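Glycosyl hydrolase, family 38 (Enterococcus faecalis, PDB 5KBP) probably hydrolyses alpha-mannosidic linkages in carbohydrates. Local coordinates at residues 710-721 against 730-740; 95-104 against 691-699. All blocks are in the same frame, centred on the assembly; numbering follows the deposited sequence.

Contact 1 lies within the C-terminal beta-rich part of the chain, whereas contact 2 ties that part to the N-terminal family 38 domain. Their centres are about 12 Å apart. Strand 695-699 of contact 2 is followed along the chain by strand 713-714 of contact 1. The two also touch directly. His714 O is 2.7 Å from Arg698 NH2, a probable hydrogen bond. Gln716 NE2 is 2.8 Å from Phe96 O, another probable bond, and this one crosses to the N-terminal domain. Both contacts are buried. Both lie away from Phe253 and Tyr256, residues of a calcium site that is not occupied in this chain.

Contact 1: 710-721 against 730-740; sequences TNPQHQQAFVNV and IFNEGLNEYEV
Gln715 reaches from segment 710-721 past the Tyr738 ring into the turn of segment 730-740. Its CB meets that ring obliquely, 3.4 Å from Tyr738 CD1. CG sits between the backbone N and the carbonyl carbon (chi1 72°) and passes close to the carbonyl oxygens of Leu735 and Asn736. The chain then runs extended. CD packs 3.3 Å from Asn732 ND2, and OE1 lies 3.5 Å from the same atom. At the tip, NE2 donates to Leu735 O at 2.7 Å, meeting it nearly along the C=O axis. Asn732 ND2 is also close to NE2, but two donors make no bond. Within 730-740, Asn732 OD1 accepts from Leu735 N, an Asx motif. Asn736 ND2 donates to Gln715 O and Gln715 N to Asn736 O, so Gln715 holds the Leu735-Asn736 part of the turn by three bonds.

The segments belong to the galactose-mutarotase-like beta sandwich of family 38 enzymes. Strands 718-722 and 727-732 form an antiparallel hairpin in one sheet. Strands 713-714 and 737-740 pair antiparallel in another, and each segment passes from one sheet to the other.

The Tyr738 ring bridges the two sheets. Val719 CG2 lies over one face, 4.0 Å from the ring centroid, a CH-pi contact. His714 O is at the ring edge, 3.3 Å from Tyr738 CE1. The Tyr738 hydroxyl bonds to His687 and Arg698. Asn711 N donates to Glu739 OE1 at 2.8 Å from above the carboxylate plane; Glu739 OE2 forms a salt bridge with Arg675.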
loop_
_atom_site.group_PDB
_atom_site.type_symbol
_atom_site.label_atom_id
_atom_site.label_comp_id
_atom_site.label_asym_id
_atom_site.label_seq_id
_atom_site.Cartn_x
_atom_site.Cartn_y
_atom_site.Cartn_z
ATOM N N THR A 710 15.348 -17.359 -28.521
ATOM C CA THR A 710 16.091 -16.664 -27.483
ATOM C C THR A 710 16.369 -17.618 -26.330
ATOM O O THR A 710 15.730 -18.665 -26.190
ATOM C CB THR A 710 15.328 -15.434 -26.967
ATOM O OG1 THR A 710 14.099 -15.851 -26.360
ATOM C CG2 THR A 710 15.028 -14.472 -28.107
ATOM N N ASN A 711 17.339 -17.242 -25.500
ATOM C CA ASN A 711 17.715 -18.010 -24.313
ATOM C C ASN A 711 17.852 -17.056 -23.133
ATOM O O ASN A 711 18.964 -16.769 -22.674
ATOM C CB ASN A 711 19.011 -18.785 -24.555
ATOM C CG ASN A 711 19.377 -19.689 -23.396
ATOM O OD1 ASN A 711 18.515 -20.102 -22.618
ATOM N ND2 ASN A 711 20.660 -20.003 -23.271
ATOM N N PRO A 712 16.735 -16.542 -22.617
ATOM C CA PRO A 712 16.813 -15.615 -21.480
ATOM C C PRO A 712 17.150 -16.356 -20.194
ATOM O O PRO A 712 16.528 -17.368 -19.861
ATOM C CB PRO A 712 15.411 -14.998 -21.429
ATOM C CG PRO A 712 14.528 -16.049 -22.010
ATOM C CD PRO A 712 15.346 -16.752 -23.064
ATOM N N GLN A 713 18.142 -15.844 -19.472
ATOM C CA GLN A 713 18.612 -16.446 -18.236
ATOM C C GLN A 713 18.473 -15.461 -17.084
ATOM O O GLN A 713 18.426 -14.243 -17.281
ATOM C CB GLN A 713 20.073 -16.896 -18.362
ATOM C CG GLN A 713 20.296 -18.030 -19.344
ATOM C CD GLN A 713 19.746 -19.349 -18.842
ATOM O OE1 GLN A 713 19.575 -19.548 -17.639
ATOM N NE2 GLN A 713 19.467 -20.261 -19.765
ATOM N N HIS A 714 18.414 -16.005 -15.871
ATOM C CA HIS A 714 18.340 -15.197 -14.662
ATOM C C HIS A 714 19.742 -14.851 -14.179
ATOM O O HIS A 714 20.651 -15.683 -14.222
ATOM C CB HIS A 714 17.589 -15.938 -13.553
ATOM C CG HIS A 714 16.226 -16.411 -13.949
ATOM N ND1 HIS A 714 16.018 -17.574 -14.659
ATOM C CD2 HIS A 714 14.998 -15.883 -13.725
ATOM C CE1 HIS A 714 14.722 -17.741 -14.858
ATOM N NE2 HIS A 714 14.082 -16.728 -14.302
ATOM N N GLN A 715 19.911 -13.616 -13.716
ATOM C CA GLN A 715 21.152 -13.190 -13.092
ATOM C C GLN A 715 20.835 -12.396 -11.834
ATOM O O GLN A 715 19.756 -11.816 -11.695
ATOM C CB GLN A 715 22.018 -12.339 -14.032
ATOM C CG GLN A 715 21.487 -10.935 -14.274
ATOM C CD GLN A 715 22.454 -10.072 -15.063
ATOM O OE1 GLN A 715 23.648 -10.364 -15.131
ATOM N NE2 GLN A 715 21.941 -9.006 -15.666
ATOM N N GLN A 716 21.793 -12.388 -10.912
ATOM C CA GLN A 716 21.675 -11.590 -9.700
ATOM C C GLN A 716 22.454 -10.292 -9.850
ATOM O O GLN A 716 21.898 -9.271 -10.269
ATOM C CB GLN A 716 22.170 -12.379 -8.485
ATOM C CG GLN A 716 21.136 -13.317 -7.882
ATOM C CD GLN A 716 20.208 -12.616 -6.907
ATOM O OE1 GLN A 716 20.657 -11.893 -6.017
ATOM N NE2 GLN A 716 18.906 -12.825 -7.072
ATOM N N ALA A 717 23.746 -10.324 -9.528
ATOM C CA ALA A 717 24.558 -9.116 -9.502
ATOM C C ALA A 717 25.393 -8.907 -10.757
ATOM O O ALA A 717 25.736 -7.762 -11.064
ATOM C CB ALA A 717 25.484 -9.127 -8.281
ATOM N N PHE A 718 25.724 -9.965 -11.496
ATOM C CA PHE A 718 26.629 -9.812 -12.629
ATOM C C PHE A 718 26.486 -10.991 -13.583
ATOM O O PHE A 718 25.828 -11.991 -13.285
ATOM C CB PHE A 718 28.082 -9.678 -12.160
ATOM C CG PHE A 718 28.552 -10.823 -11.306
ATOM C CD1 PHE A 718 29.025 -11.990 -11.885
ATOM C CD2 PHE A 718 28.526 -10.731 -9.923
ATOM C CE1 PHE A 718 29.455 -13.045 -11.103
ATOM C CE2 PHE A 718 28.958 -11.783 -9.137
ATOM C CZ PHE A 718 29.422 -12.941 -9.729
ATOM N N VAL A 719 27.128 -10.849 -14.741
ATOM C CA VAL A 719 27.287 -11.915 -15.726
ATOM C C VAL A 719 28.650 -11.727 -16.383
ATOM O O VAL A 719 29.082 -10.594 -16.621
ATOM C CB VAL A 719 26.148 -11.908 -16.768
ATOM C CG1 VAL A 719 26.029 -10.543 -17.427
ATOM C CG2 VAL A 719 26.371 -12.986 -17.813
ATOM N N ASN A 720 29.338 -12.835 -16.660
ATOM C CA ASN A 720 30.717 -12.788 -17.124
ATOM C C ASN A 720 30.915 -13.684 -18.338
ATOM O O ASN A 720 30.298 -14.747 -18.448
ATOM C CB ASN A 720 31.683 -13.206 -16.007
ATOM C CG ASN A 720 33.121 -13.295 -16.477
ATOM O OD1 ASN A 720 33.582 -14.353 -16.905
ATOM N ND2 ASN A 720 33.839 -12.180 -16.403
ATOM N N VAL A 721 31.784 -13.240 -19.245
ATOM C CA VAL A 721 32.225 -14.017 -20.398
ATOM C C VAL A 721 33.737 -13.882 -20.489
ATOM O O VAL A 721 34.261 -12.763 -20.509
ATOM C CB VAL A 721 31.558 -13.542 -21.704
ATOM C CG1 VAL A 721 32.287 -14.111 -22.911
ATOM C CG2 VAL A 721 30.089 -13.940 -21.729
ATOM N N ILE A 730 29.802 -7.770 -16.490
ATOM C CA ILE A 730 28.763 -6.747 -16.525
ATOM C C ILE A 730 27.922 -6.901 -15.268
ATOM O O ILE A 730 27.258 -7.930 -15.085
ATOM C CB ILE A 730 27.886 -6.864 -17.782
ATOM C CG1 ILE A 730 28.745 -6.810 -19.049
ATOM C CG2 ILE A 730 26.831 -5.770 -17.800
ATOM C CD1 ILE A 730 29.494 -5.513 -19.219
ATOM N N PHE A 731 27.946 -5.889 -14.406
ATOM C CA PHE A 731 27.150 -5.900 -13.189
ATOM C C PHE A 731 25.994 -4.914 -13.307
ATOM O O PHE A 731 25.991 -4.027 -14.166
ATOM C CB PHE A 731 28.005 -5.587 -11.953
ATOM C CG PHE A 731 28.788 -4.307 -12.046
ATOM C CD1 PHE A 731 30.064 -4.297 -12.586
ATOM C CD2 PHE A 731 28.261 -3.120 -11.563
ATOM C CE1 PHE A 731 30.792 -3.124 -12.661
ATOM C CE2 PHE A 731 28.984 -1.943 -11.635
ATOM C CZ PHE A 731 30.252 -1.946 -12.183
ATOM N N ASN A 732 25.005 -5.084 -12.432
ATOM C CA ASN A 732 23.752 -4.350 -12.545
ATOM C C ASN A 732 23.098 -4.251 -11.172
ATOM O O ASN A 732 23.537 -4.875 -10.204
ATOM C CB ASN A 732 22.805 -5.030 -13.539
ATOM C CG ASN A 732 22.259 -6.346 -13.015
ATOM O OD1 ASN A 732 21.191 -6.387 -12.405
ATOM N ND2 ASN A 732 22.994 -7.429 -13.246
ATOM N N GLU A 733 22.029 -3.456 -11.110
ATOM C CA GLU A 733 21.199 -3.315 -9.913
ATOM C C GLU A 733 19.745 -3.514 -10.331
ATOM O O GLU A 733 19.097 -2.576 -10.805
ATOM C CB GLU A 733 21.398 -1.957 -9.249
ATOM C CG GLU A 733 22.813 -1.683 -8.777
ATOM C CD GLU A 733 22.927 -0.364 -8.044
ATOM O OE1 GLU A 733 21.876 0.209 -7.688
ATOM O OE2 GLU A 733 24.064 0.103 -7.823
ATOM N N GLY A 734 19.234 -4.728 -10.155
ATOM C CA GLY A 734 17.848 -5.011 -10.466
ATOM C C GLY A 734 17.556 -5.308 -11.918
ATOM O O GLY A 734 16.381 -5.407 -12.289
ATOM N N LEU A 735 18.584 -5.450 -12.756
ATOM C CA LEU A 735 18.406 -5.805 -14.164
ATOM C C LEU A 735 18.714 -7.295 -14.286
ATOM O O LEU A 735 19.808 -7.708 -14.667
ATOM C CB LEU A 735 19.304 -4.951 -15.053
ATOM C CG LEU A 735 19.434 -3.473 -14.672
ATOM C CD1 LEU A 735 20.346 -2.743 -15.649
ATOM C CD2 LEU A 735 18.069 -2.799 -14.596
ATOM N N ASN A 736 17.713 -8.109 -13.956
ATOM C CA ASN A 736 17.919 -9.522 -13.671
ATOM C C ASN A 736 17.741 -10.434 -14.880
ATOM O O ASN A 736 17.919 -11.649 -14.743
ATOM C CB ASN A 736 16.974 -9.964 -12.549
ATOM C CG ASN A 736 17.182 -9.173 -11.272
ATOM O OD1 ASN A 736 16.260 -8.534 -10.765
ATOM N ND2 ASN A 736 18.401 -9.206 -10.748
ATOM N N GLU A 737 17.400 -9.899 -16.050
ATOM C CA GLU A 737 17.307 -10.694 -17.269
ATOM C C GLU A 737 18.472 -10.356 -18.187
ATOM O O GLU A 737 18.745 -9.178 -18.442
ATOM C CB GLU A 737 15.985 -10.456 -18.002
ATOM C CG GLU A 737 15.761 -11.427 -19.156
ATOM C CD GLU A 737 14.603 -11.029 -20.044
ATOM O OE1 GLU A 737 14.840 -10.354 -21.068
ATOM O OE2 GLU A 737 13.454 -11.385 -19.716
ATOM N N TYR A 738 19.148 -11.389 -18.685
ATOM C CA TYR A 738 20.246 -11.218 -19.622
ATOM C C TYR A 738 20.197 -12.334 -20.654
ATOM O O TYR A 738 19.468 -13.320 -20.506
ATOM C CB TYR A 738 21.606 -11.213 -18.910
ATOM C CG TYR A 738 22.089 -12.589 -18.509
ATOM C CD1 TYR A 738 21.660 -13.177 -17.328
ATOM C CD2 TYR A 738 22.973 -13.302 -19.312
ATOM C CE1 TYR A 738 22.098 -14.432 -16.955
ATOM C CE2 TYR A 738 23.411 -14.560 -18.949
ATOM C CZ TYR A 738 22.971 -15.119 -17.768
ATOM O OH TYR A 738 23.406 -16.371 -17.401
ATOM N N GLU A 739 20.994 -12.172 -21.706
ATOM C CA GLU A 739 21.154 -13.202 -22.722
ATOM C C GLU A 739 22.528 -13.053 -23.354
ATOM O O GLU A 739 22.935 -11.941 -23.702
ATOM C CB GLU A 739 20.061 -13.110 -23.794
ATOM C CG GLU A 739 20.230 -14.110 -24.928
ATOM C CD GLU A 739 19.083 -14.075 -25.918
ATOM O OE1 GLU A 739 18.840 -15.103 -26.582
ATOM O OE2 GLU A 739 18.423 -13.021 -26.031
ATOM N N VAL A 740 23.237 -14.167 -23.491
ATOM C CA VAL A 740 24.538 -14.199 -24.148
ATOM C C VAL A 740 24.302 -14.613 -25.594
ATOM O O VAL A 740 23.944 -15.762 -25.871
ATOM C CB VAL A 740 25.508 -15.152 -23.439
ATOM C CG1 VAL A 740 26.880 -15.089 -24.090
ATOM C CG2 VAL A 740 25.595 -14.811 -21.961
#

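Contact 2: 95-104 against 691-699; sequences DFLISSESNV and SIYEVVTRP
The capped N-terminus of helix 100-117, in the N-terminal family 38 domain, meets the turn of a beta hairpin here. The hairpin strands are 686-690 and 695-699, at one end of a large antiparallel sheet in the C-terminal domain. Ser99 is the N-cap: its OG accepts from Ser102 N at 3.1 Å, and Glu318 is a further partner of that hydroxyl. The turn is held by a backbone bond from Ser691 N to Glu694 O.

Ser100, in the first turn of the helix, touches Tyr693 in two ways. Its CB lies over the centre of the tyrosine ring, 3.5 Å from the centroid, in a CH-pi contact. Its OG accepts from Tyr693 N at 3.1 Å. The backbone puts CB over the ring; with OG beside its own backbone N (chi1 -61°), the hydroxyl reaches Tyr693 N. The backbone of Tyr693 has left-handed helical angles.

At the far end of the ring, Tyr693 OH donates to Glu101 OE2 at 2.7 Å. The ring and carboxylate planes are nearly perpendicular, 89° apart, and the hydroxyl comes from above the carboxylate. Thr832 also bonds to Glu101 OE2, while Arg846 and Arg105 form salt bridges with OE1. These partners probably keep Glu101 charged. Val104 CG2 packs 3.7 Å from Tyr693 CE2.

Ile692 fills the bend before the helix. Its CD1 reaches Ile98 O at 3.3 Å. The Asn103 side chain crosses that of Ile692 at about a right angle, bringing ND2 against CD1. Arg698 forms a salt bridge with Glu284, and its NH1 passes 4.0 Å from Phe96 CE1. Ser691 OG is buried without a hydrogen-bond partner; it lies in the plane of the Phe96 ring, 3.4 Å from CE1 at the edge.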
loop_
_atom_site.group_PDB
_atom_site.type_symbol
_atom_site.label_atom_id
_atom_site.label_comp_id
_atom_site.label_asym_id
_atom_site.label_seq_id
_atom_site.Cartn_x
_atom_site.Cartn_y
_atom_site.Cartn_z
ATOM N N ASP A 95 12.987 -18.499 -6.775
ATOM C CA ASP A 95 14.351 -18.768 -6.331
ATOM C C ASP A 95 15.327 -17.708 -6.829
ATOM O O ASP A 95 16.067 -17.112 -6.040
ATOM C CB ASP A 95 14.785 -20.160 -6.789
ATOM C CG ASP A 95 14.337 -21.252 -5.835
ATOM O OD1 ASP A 95 13.949 -20.919 -4.696
ATOM O OD2 ASP A 95 14.382 -22.440 -6.218
ATOM N N PHE A 96 15.336 -17.452 -8.138
ATOM C CA PHE A 96 16.382 -16.629 -8.732
ATOM C C PHE A 96 16.146 -15.131 -8.576
ATOM O O PHE A 96 17.110 -14.361 -8.651
ATOM C CB PHE A 96 16.531 -16.965 -10.218
ATOM C CG PHE A 96 17.032 -18.357 -10.479
ATOM C CD1 PHE A 96 18.355 -18.687 -10.233
ATOM C CD2 PHE A 96 16.184 -19.333 -10.976
ATOM C CE1 PHE A 96 18.822 -19.965 -10.471
ATOM C CE2 PHE A 96 16.646 -20.614 -11.219
ATOM C CZ PHE A 96 17.967 -20.929 -10.966
ATOM N N LEU A 97 14.907 -14.697 -8.361
ATOM C CA LEU A 97 14.592 -13.274 -8.370
ATOM C C LEU A 97 14.696 -12.612 -7.001
ATOM O O LEU A 97 14.446 -11.406 -6.898
ATOM C CB LEU A 97 13.192 -13.046 -8.949
ATOM C CG LEU A 97 13.099 -13.233 -10.463
ATOM C CD1 LEU A 97 11.699 -12.919 -10.963
ATOM C CD2 LEU A 97 14.128 -12.355 -11.154
ATOM N N ILE A 98 15.053 -13.352 -5.955
ATOM C CA ILE A 98 15.304 -12.757 -4.649
ATOM C C ILE A 98 16.751 -13.036 -4.261
ATOM O O ILE A 98 17.390 -13.961 -4.767
ATOM C CB ILE A 98 14.335 -13.266 -3.563
ATOM C CG1 ILE A 98 14.629 -14.721 -3.203
ATOM C CG2 ILE A 98 12.896 -13.114 -4.025
ATOM C CD1 ILE A 98 13.799 -15.228 -2.044
ATOM N N SER A 99 17.262 -12.215 -3.348
ATOM C CA SER A 99 18.671 -12.279 -2.987
ATOM C C SER A 99 19.002 -13.598 -2.297
ATOM O O SER A 99 18.123 -14.348 -1.862
ATOM C CB SER A 99 19.049 -11.106 -2.080
ATOM O OG SER A 99 18.379 -11.186 -0.834
ATOM N N SER A 100 20.305 -13.874 -2.205
ATOM C CA SER A 100 20.770 -15.088 -1.542
ATOM C C SER A 100 20.325 -15.121 -0.085
ATOM O O SER A 100 19.834 -16.145 0.404
ATOM C CB SER A 100 22.293 -15.183 -1.642
ATOM O OG SER A 100 22.714 -15.256 -2.992
ATOM N N GLU A 101 20.489 -14.002 0.623
ATOM C CA GLU A 101 20.080 -13.947 2.022
ATOM C C GLU A 101 18.568 -14.047 2.167
ATOM O O GLU A 101 18.075 -14.672 3.111
ATOM C CB GLU A 101 20.598 -12.665 2.672
ATOM C CG GLU A 101 22.073 -12.712 3.023
ATOM C CD GLU A 101 22.378 -13.749 4.087
ATOM O OE1 GLU A 101 21.555 -13.916 5.012
ATOM O OE2 GLU A 101 23.440 -14.399 3.996
ATOM N N SER A 102 17.816 -13.439 1.245
ATOM C CA SER A 102 16.358 -13.500 1.325
ATOM C C SER A 102 15.858 -14.939 1.274
ATOM O O SER A 102 14.863 -15.281 1.926
ATOM C CB SER A 102 15.733 -12.679 0.200
ATOM O OG SER A 102 15.991 -11.299 0.378
ATOM N N ASN A 103 16.535 -15.796 0.507
ATOM C CA ASN A 103 16.197 -17.215 0.514
ATOM C C ASN A 103 16.458 -17.834 1.879
ATOM O O ASN A 103 15.692 -18.691 2.336
ATOM C CB ASN A 103 16.991 -17.946 -0.567
ATOM C CG ASN A 103 16.463 -17.670 -1.960
ATOM O OD1 ASN A 103 15.397 -18.158 -2.336
ATOM N ND2 ASN A 103 17.210 -16.895 -2.738
ATOM N N VAL A 104 17.534 -17.413 2.546
ATOM C CA VAL A 104 17.853 -17.948 3.866
ATOM C C VAL A 104 16.906 -17.387 4.920
ATOM O O VAL A 104 16.437 -18.118 5.800
ATOM C CB VAL A 104 19.328 -17.662 4.207
ATOM C CG1 VAL A 104 19.576 -17.809 5.699
ATOM C CG2 VAL A 104 20.244 -18.592 3.418
ATOM N N SER A 691 24.343 -16.223 -9.170
ATOM C CA SER A 691 23.089 -16.841 -8.759
ATOM C C SER A 691 22.923 -16.743 -7.249
ATOM O O SER A 691 23.232 -15.708 -6.651
ATOM C CB SER A 691 23.031 -18.299 -9.216
ATOM O OG SER A 691 21.737 -18.842 -9.016
ATOM N N ILE A 692 22.444 -17.812 -6.622
ATOM C CA ILE A 692 22.192 -17.836 -5.186
ATOM C C ILE A 692 23.351 -18.565 -4.521
ATOM O O ILE A 692 23.447 -19.795 -4.597
ATOM C CB ILE A 692 20.849 -18.500 -4.861
ATOM C CG1 ILE A 692 19.724 -17.792 -5.614
ATOM C CG2 ILE A 692 20.599 -18.482 -3.359
ATOM C CD1 ILE A 692 19.678 -16.300 -5.368
ATOM N N TYR A 693 24.225 -17.803 -3.860
ATOM C CA TYR A 693 25.414 -18.346 -3.200
ATOM C C TYR A 693 26.252 -19.174 -4.171
ATOM O O TYR A 693 26.815 -20.210 -3.811
ATOM C CB TYR A 693 25.039 -19.179 -1.973
ATOM C CG TYR A 693 24.395 -18.403 -0.847
ATOM C CD1 TYR A 693 25.108 -17.445 -0.141
ATOM C CD2 TYR A 693 23.081 -18.649 -0.474
ATOM C CE1 TYR A 693 24.525 -16.740 0.895
ATOM C CE2 TYR A 693 22.489 -17.951 0.563
ATOM C CZ TYR A 693 23.216 -16.997 1.244
ATOM O OH TYR A 693 22.633 -16.297 2.275
ATOM N N GLU A 694 26.343 -18.708 -5.415
ATOM C CA GLU A 694 26.931 -19.530 -6.462
ATOM C C GLU A 694 27.218 -18.679 -7.688
ATOM O O GLU A 694 26.396 -17.847 -8.080
ATOM C CB GLU A 694 25.986 -20.686 -6.827
ATOM C CG GLU A 694 26.303 -21.395 -8.126
ATOM C CD GLU A 694 25.255 -22.434 -8.477
ATOM O OE1 GLU A 694 25.635 -23.558 -8.863
ATOM O OE2 GLU A 694 24.051 -22.125 -8.356
ATOM N N VAL A 695 28.388 -18.891 -8.281
ATOM C CA VAL A 695 28.697 -18.408 -9.623
ATOM C C VAL A 695 28.493 -19.601 -10.549
ATOM O O VAL A 695 29.374 -20.454 -10.691
ATOM C CB VAL A 695 30.115 -17.841 -9.720
ATOM C CG1 VAL A 695 30.429 -17.449 -11.154
ATOM C CG2 VAL A 695 30.268 -16.646 -8.794
ATOM N N VAL A 696 27.323 -19.669 -11.172
ATOM C CA VAL A 696 26.913 -20.843 -11.932
ATOM C C VAL A 696 27.474 -20.763 -13.346
ATOM O O VAL A 696 27.537 -19.684 -13.952
ATOM C CB VAL A 696 25.377 -20.980 -11.937
ATOM C CG1 VAL A 696 24.724 -19.810 -12.663
ATOM C CG2 VAL A 696 24.958 -22.305 -12.550
ATOM N N THR A 697 27.899 -21.911 -13.867
ATOM C CA THR A 697 28.385 -22.020 -15.236
ATOM C C THR A 697 27.231 -22.451 -16.132
ATOM O O THR A 697 26.605 -23.489 -15.891
ATOM C CB THR A 697 29.541 -23.017 -15.324
ATOM O OG1 THR A 697 30.657 -22.528 -14.569
ATOM C CG2 THR A 697 29.963 -23.218 -16.770
ATOM N N ARG A 698 26.947 -21.652 -17.159
ATOM C CA ARG A 698 25.830 -21.918 -18.046
ATOM C C ARG A 698 26.314 -22.099 -19.480
ATOM O O ARG A 698 27.270 -21.437 -19.898
ATOM C CB ARG A 698 24.801 -20.776 -17.989
ATOM C CG ARG A 698 24.183 -20.569 -16.612
ATOM C CD ARG A 698 22.900 -19.760 -16.699
ATOM N NE ARG A 698 22.111 -19.853 -15.474
ATOM C CZ ARG A 698 21.871 -18.835 -14.657
ATOM N NH1 ARG A 698 21.142 -19.016 -13.565
ATOM N NH2 ARG A 698 22.351 -17.631 -14.936
ATOM N N PRO A 699 25.683 -22.982 -20.251
ATOM C CA PRO A 699 26.154 -23.237 -21.617
ATOM C C PRO A 699 25.623 -22.216 -22.611
ATOM O O PRO A 699 24.492 -21.735 -22.501
ATOM C CB PRO A 699 25.599 -24.634 -21.917
ATOM C CG PRO A 699 24.333 -24.690 -21.125
ATOM C CD PRO A 699 24.570 -23.872 -19.875
#